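Local coordinates for transcription inhibitor protein Gfh1 (Thermus thermophilus, PDB 2F23) that shuts down every catalytic activity of RNA polymerase by partly blocking the substrate site and keeping NTPs from binding, at residues 15-26 with 58-69. Sequence-based numbering, arbitrary orientation.
Sequences LMQQLERERERL and IEARIDSLEDIL
Leu19 fits as a knob into the hole formed by Ile62, Leu65, Glu66 and Leu69, part of the antiparallel coiled coil that makes the N-terminal domain of this GreA/GreB-family protein. The axes of 15-26 and 58-69 approach to 9.5 Å with their N-to-C directions 153° apart, nearly antiparallel. Leucine's two methyls let one knob touch several residues of its hole: with CG anti to the backbone N (chi1 174°), Leu19 sets CD1 against Ile62 CG2 and CD2 3.8 Å from Leu69 CD1. Leu65 answers as a knob among Leu15, Gln18, Leu19 and Glu22, its CD2 3.8 Å from Leu15 CD2. Farther along, Ile62 CD1 packs 3.6 Å from Leu26 CD2. Toward the globular part of the chain, Leu15 touches Leu7 and Ile68 touches Val5, both of strand 5-7.

Glu22 is a buried knob among Ile58, Arg61, Ile62 and Leu65. Its aliphatic CB and CG pack on Ile62 and Leu65, and a bend at chi2 (-57°) turns the carboxylate out to a salt bridge with Arg61, OE1 to NE 3.5 Å; within its own helix, Arg25 NH1 salt-bridges OE2. A water donates to Gln18 OE1 and Glu22 OE2 and accepts from Arg61 NH2, while Gln18 NE2 hydrogen-bonds to Glu148 OE2. On another margin, arginine's length lets Arg23 span to Glu66, with Leu19 CD1 over the centre of one guanidinium face. Its NH1 and NH2 both salt-bridge Glu66 OE1 near the guanidinium plane; the shorter bond, NH2 to OE1 at 2.7 Å, uses the anti lone pair.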
loop_
_atom_site.group_PDB
_atom_site.type_symbol
_atom_site.label_atom_id
_atom_site.label_comp_id
_atom_site.label_asym_id
_atom_site.label_seq_id
_atom_site.Cartn_x
_atom_site.Cartn_y
_atom_site.Cartn_z
ATOM N N LEU A 15 7.379 3.175 3.557
ATOM C CA LEU A 15 6.901 4.036 2.488
ATOM C C LEU A 15 8.005 4.882 1.863
ATOM O O LEU A 15 7.997 5.111 0.655
ATOM C CB LEU A 15 5.765 4.930 2.996
ATOM C CG LEU A 15 4.488 4.166 3.356
ATOM C CD1 LEU A 15 3.443 5.144 3.858
ATOM C CD2 LEU A 15 3.970 3.413 2.136
ATOM N N MET A 16 8.948 5.357 2.673
ATOM C CA MET A 16 10.040 6.162 2.126
ATOM C C MET A 16 10.912 5.293 1.233
ATOM O O MET A 16 11.366 5.736 0.175
ATOM C CB MET A 16 10.899 6.775 3.235
ATOM C CG MET A 16 12.062 7.633 2.715
ATOM S SD MET A 16 11.543 9.057 1.688
ATOM C CE MET A 16 10.513 9.860 2.864
ATOM N N GLN A 17 11.153 4.058 1.662
ATOM C CA GLN A 17 11.957 3.137 0.865
ATOM C C GLN A 17 11.221 2.872 -0.440
ATOM O O GLN A 17 11.832 2.822 -1.505
ATOM C CB GLN A 17 12.183 1.819 1.612
ATOM C CG GLN A 17 12.943 1.986 2.920
ATOM C CD GLN A 17 13.060 0.696 3.709
ATOM O OE1 GLN A 17 12.113 -0.083 3.792
ATOM N NE2 GLN A 17 14.224 0.473 4.310
ATOM N N GLN A 18 9.905 2.706 -0.358
ATOM C CA GLN A 18 9.115 2.462 -1.558
ATOM C C GLN A 18 9.204 3.667 -2.486
ATOM O O GLN A 18 9.301 3.515 -3.707
ATOM C CB GLN A 18 7.655 2.195 -1.202
ATOM C CG GLN A 18 6.815 1.825 -2.415
ATOM C CD GLN A 18 5.365 1.575 -2.070
ATOM O OE1 GLN A 18 4.584 1.131 -2.913
ATOM N NE2 GLN A 18 4.991 1.861 -0.828
ATOM N N LEU A 19 9.158 4.864 -1.910
ATOM C CA LEU A 19 9.252 6.089 -2.696
ATOM C C LEU A 19 10.591 6.155 -3.433
ATOM O O LEU A 19 10.647 6.538 -4.596
ATOM C CB LEU A 19 9.094 7.317 -1.797
ATOM C CG LEU A 19 9.314 8.696 -2.430
ATOM C CD1 LEU A 19 8.417 8.863 -3.645
ATOM C CD2 LEU A 19 9.015 9.774 -1.397
ATOM N N GLU A 20 11.669 5.778 -2.755
ATOM C CA GLU A 20 12.983 5.803 -3.389
ATOM C C GLU A 20 13.009 4.859 -4.584
ATOM O O GLU A 20 13.559 5.190 -5.634
ATOM C CB GLU A 20 14.065 5.407 -2.383
ATOM C CG GLU A 20 14.150 6.336 -1.184
ATOM C CD GLU A 20 14.598 7.738 -1.552
ATOM O OE1 GLU A 20 13.961 8.370 -2.424
ATOM O OE2 GLU A 20 15.588 8.215 -0.960
ATOM N N ARG A 21 12.405 3.685 -4.423
ATOM C CA ARG A 21 12.364 2.706 -5.497
ATOM C C ARG A 21 11.527 3.243 -6.654
ATOM O O ARG A 21 11.880 3.065 -7.818
ATOM C CB ARG A 21 11.790 1.378 -4.988
ATOM C CG ARG A 21 12.790 0.515 -4.210
ATOM C CD ARG A 21 13.490 1.301 -3.106
ATOM N NE ARG A 21 14.401 0.483 -2.306
ATOM C CZ ARG A 21 14.017 -0.519 -1.520
ATOM N NH1 ARG A 21 12.734 -0.838 -1.421
ATOM N NH2 ARG A 21 14.919 -1.200 -0.825
ATOM N N GLU A 22 10.426 3.916 -6.336
ATOM C CA GLU A 22 9.581 4.469 -7.387
ATOM C C GLU A 22 10.299 5.582 -8.152
ATOM O O GLU A 22 10.103 5.727 -9.357
ATOM C CB GLU A 22 8.265 4.997 -6.806
ATOM C CG GLU A 22 7.300 3.906 -6.362
ATOM C CD GLU A 22 6.959 2.942 -7.480
ATOM O OE1 GLU A 22 6.617 3.409 -8.588
ATOM O OE2 GLU A 22 7.029 1.717 -7.254
ATOM N N ARG A 23 11.118 6.373 -7.463
ATOM C CA ARG A 23 11.847 7.440 -8.142
ATOM C C ARG A 23 12.833 6.821 -9.130
ATOM O O ARG A 23 13.078 7.370 -10.207
ATOM C CB ARG A 23 12.611 8.320 -7.146
ATOM C CG ARG A 23 11.738 9.204 -6.259
ATOM C CD ARG A 23 12.612 10.202 -5.510
ATOM N NE ARG A 23 11.927 10.896 -4.419
ATOM C CZ ARG A 23 10.917 11.747 -4.563
ATOM N NH1 ARG A 23 10.434 12.032 -5.768
ATOM N NH2 ARG A 23 10.401 12.335 -3.490
ATOM N N GLU A 24 13.401 5.678 -8.758
ATOM C CA GLU A 24 14.349 4.985 -9.624
ATOM C C GLU A 24 13.619 4.533 -10.883
ATOM O O GLU A 24 14.120 4.690 -11.999
ATOM C CB GLU A 24 14.942 3.771 -8.901
ATOM C CG GLU A 24 15.813 4.130 -7.706
ATOM C CD GLU A 24 16.264 2.912 -6.917
ATOM O OE1 GLU A 24 17.044 3.085 -5.957
ATOM O OE2 GLU A 24 15.838 1.786 -7.250
ATOM N N ARG A 25 12.427 3.979 -10.694
ATOM C CA ARG A 25 11.625 3.513 -11.815
ATOM C C ARG A 25 11.214 4.673 -12.711
ATOM O O ARG A 25 11.133 4.521 -13.931
ATOM C CB ARG A 25 10.386 2.777 -11.303
ATOM C CG ARG A 25 10.736 1.523 -10.520
ATOM C CD ARG A 25 9.535 0.911 -9.825
ATOM N NE ARG A 25 9.936 -0.228 -9.003
ATOM C CZ ARG A 25 9.107 -0.947 -8.256
ATOM N NH1 ARG A 25 7.815 -0.653 -8.220
ATOM N NH2 ARG A 25 9.573 -1.961 -7.539
ATOM N N LEU A 26 10.959 5.832 -12.111
ATOM C CA LEU A 26 10.562 7.002 -12.888
ATOM C C LEU A 26 11.718 7.470 -13.769
ATOM O O LEU A 26 11.517 7.843 -14.927
ATOM C CB LEU A 26 10.128 8.146 -11.967
ATOM C CG LEU A 26 9.741 9.436 -12.699
ATOM C CD1 LEU A 26 8.610 9.150 -13.678
ATOM C CD2 LEU A 26 9.325 10.499 -11.690
ATOM N N ILE A 58 3.753 5.542 -12.800
ATOM C CA ILE A 58 4.754 5.717 -11.752
ATOM C C ILE A 58 4.598 7.072 -11.070
ATOM O O ILE A 58 4.637 7.168 -9.845
ATOM C CB ILE A 58 6.177 5.592 -12.330
ATOM C CG1 ILE A 58 6.365 4.192 -12.922
ATOM C CG2 ILE A 58 7.218 5.850 -11.232
ATOM C CD1 ILE A 58 7.585 4.059 -13.813
ATOM N N GLU A 59 4.420 8.121 -11.866
ATOM C CA GLU A 59 4.255 9.460 -11.312
ATOM C C GLU A 59 3.092 9.529 -10.333
ATOM O O GLU A 59 3.189 10.198 -9.306
ATOM C CB GLU A 59 4.049 10.474 -12.435
ATOM C CG GLU A 59 5.247 10.584 -13.353
ATOM C CD GLU A 59 4.987 11.473 -14.546
ATOM O OE1 GLU A 59 3.890 11.369 -15.134
ATOM O OE2 GLU A 59 5.884 12.261 -14.905
ATOM N N ALA A 60 2.003 8.832 -10.644
ATOM C CA ALA A 60 0.828 8.824 -9.778
ATOM C C ALA A 60 1.138 8.166 -8.439
ATOM O O ALA A 60 0.646 8.598 -7.398
ATOM C CB ALA A 60 -0.326 8.103 -10.461
ATOM N N ARG A 61 1.945 7.111 -8.463
ATOM C CA ARG A 61 2.305 6.424 -7.232
ATOM C C ARG A 61 3.187 7.345 -6.396
ATOM O O ARG A 61 3.009 7.458 -5.184
ATOM C CB ARG A 61 3.045 5.118 -7.544
ATOM C CG ARG A 61 2.188 4.074 -8.251
ATOM C CD ARG A 61 3.032 2.914 -8.755
ATOM N NE ARG A 61 3.521 2.048 -7.684
ATOM C CZ ARG A 61 2.767 1.177 -7.022
ATOM N NH1 ARG A 61 1.480 1.051 -7.313
ATOM N NH2 ARG A 61 3.307 0.415 -6.080
ATOM N N ILE A 62 4.133 8.013 -7.048
ATOM C CA ILE A 62 5.030 8.926 -6.350
ATOM C C ILE A 62 4.264 10.072 -5.703
ATOM O O ILE A 62 4.576 10.469 -4.580
ATOM C CB ILE A 62 6.095 9.500 -7.303
ATOM C CG1 ILE A 62 7.090 8.397 -7.665
ATOM C CG2 ILE A 62 6.811 10.681 -6.651
ATOM C CD1 ILE A 62 8.110 8.797 -8.701
ATOM N N ASP A 63 3.269 10.604 -6.404
ATOM C CA ASP A 63 2.486 11.703 -5.844
ATOM C C ASP A 63 1.749 11.255 -4.589
ATOM O O ASP A 63 1.684 11.988 -3.601
ATOM C CB ASP A 63 1.484 12.240 -6.871
ATOM C CG ASP A 63 2.160 12.989 -8.004
ATOM O OD1 ASP A 63 3.133 13.725 -7.732
ATOM O OD2 ASP A 63 1.714 12.852 -9.163
ATOM N N SER A 64 1.190 10.051 -4.626
ATOM C CA SER A 64 0.472 9.527 -3.473
ATOM C C SER A 64 1.421 9.296 -2.304
ATOM O O SER A 64 1.098 9.617 -1.158
ATOM C CB SER A 64 -0.239 8.223 -3.838
ATOM O OG SER A 64 -1.290 8.463 -4.758
ATOM N N LEU A 65 2.595 8.747 -2.589
ATOM C CA LEU A 65 3.567 8.490 -1.535
ATOM C C LEU A 65 4.067 9.784 -0.908
ATOM O O LEU A 65 4.189 9.881 0.308
ATOM C CB LEU A 65 4.743 7.674 -2.084
ATOM C CG LEU A 65 4.366 6.226 -2.407
ATOM C CD1 LEU A 65 5.495 5.560 -3.174
ATOM C CD2 LEU A 65 4.069 5.473 -1.114
ATOM N N GLU A 66 4.355 10.780 -1.740
ATOM C CA GLU A 66 4.835 12.058 -1.236
ATOM C C GLU A 66 3.765 12.737 -0.396
ATOM O O GLU A 66 4.074 13.382 0.604
ATOM C CB GLU A 66 5.251 12.963 -2.398
ATOM C CG GLU A 66 6.577 12.552 -3.020
ATOM C CD GLU A 66 6.938 13.359 -4.252
ATOM O OE1 GLU A 66 8.121 13.327 -4.640
ATOM O OE2 GLU A 66 6.047 14.011 -4.837
ATOM N N ASP A 67 2.509 12.580 -0.800
ATOM C CA ASP A 67 1.400 13.182 -0.069
ATOM C C ASP A 67 1.308 12.599 1.336
ATOM O O ASP A 67 1.254 13.333 2.325
ATOM C CB ASP A 67 0.077 12.931 -0.799
ATOM C CG ASP A 67 -1.109 13.533 -0.069
ATOM O OD1 ASP A 67 -2.125 12.828 0.101
ATOM O OD2 ASP A 67 -1.024 14.713 0.331
ATOM N N ILE A 68 1.294 11.273 1.416
ATOM C CA ILE A 68 1.196 10.593 2.700
ATOM C C ILE A 68 2.398 10.853 3.597
ATOM O O ILE A 68 2.245 11.182 4.770
ATOM C CB ILE A 68 1.036 9.080 2.499
ATOM C CG1 ILE A 68 -0.233 8.818 1.688
ATOM C CG2 ILE A 68 0.992 8.366 3.849
ATOM C CD1 ILE A 68 -0.498 7.380 1.429
ATOM N N LEU A 69 3.594 10.714 3.042
ATOM C CA LEU A 69 4.808 10.924 3.814
ATOM C C LEU A 69 4.983 12.352 4.319
ATOM O O LEU A 69 5.430 12.566 5.447
ATOM C CB LEU A 69 6.026 10.511 2.983
ATOM C CG LEU A 69 6.221 8.999 2.829
ATOM C CD1 LEU A 69 7.292 8.735 1.784
ATOM C CD2 LEU A 69 6.618 8.380 4.173
HETATM O O HOH W 1 5.975 0.048 -5.332
#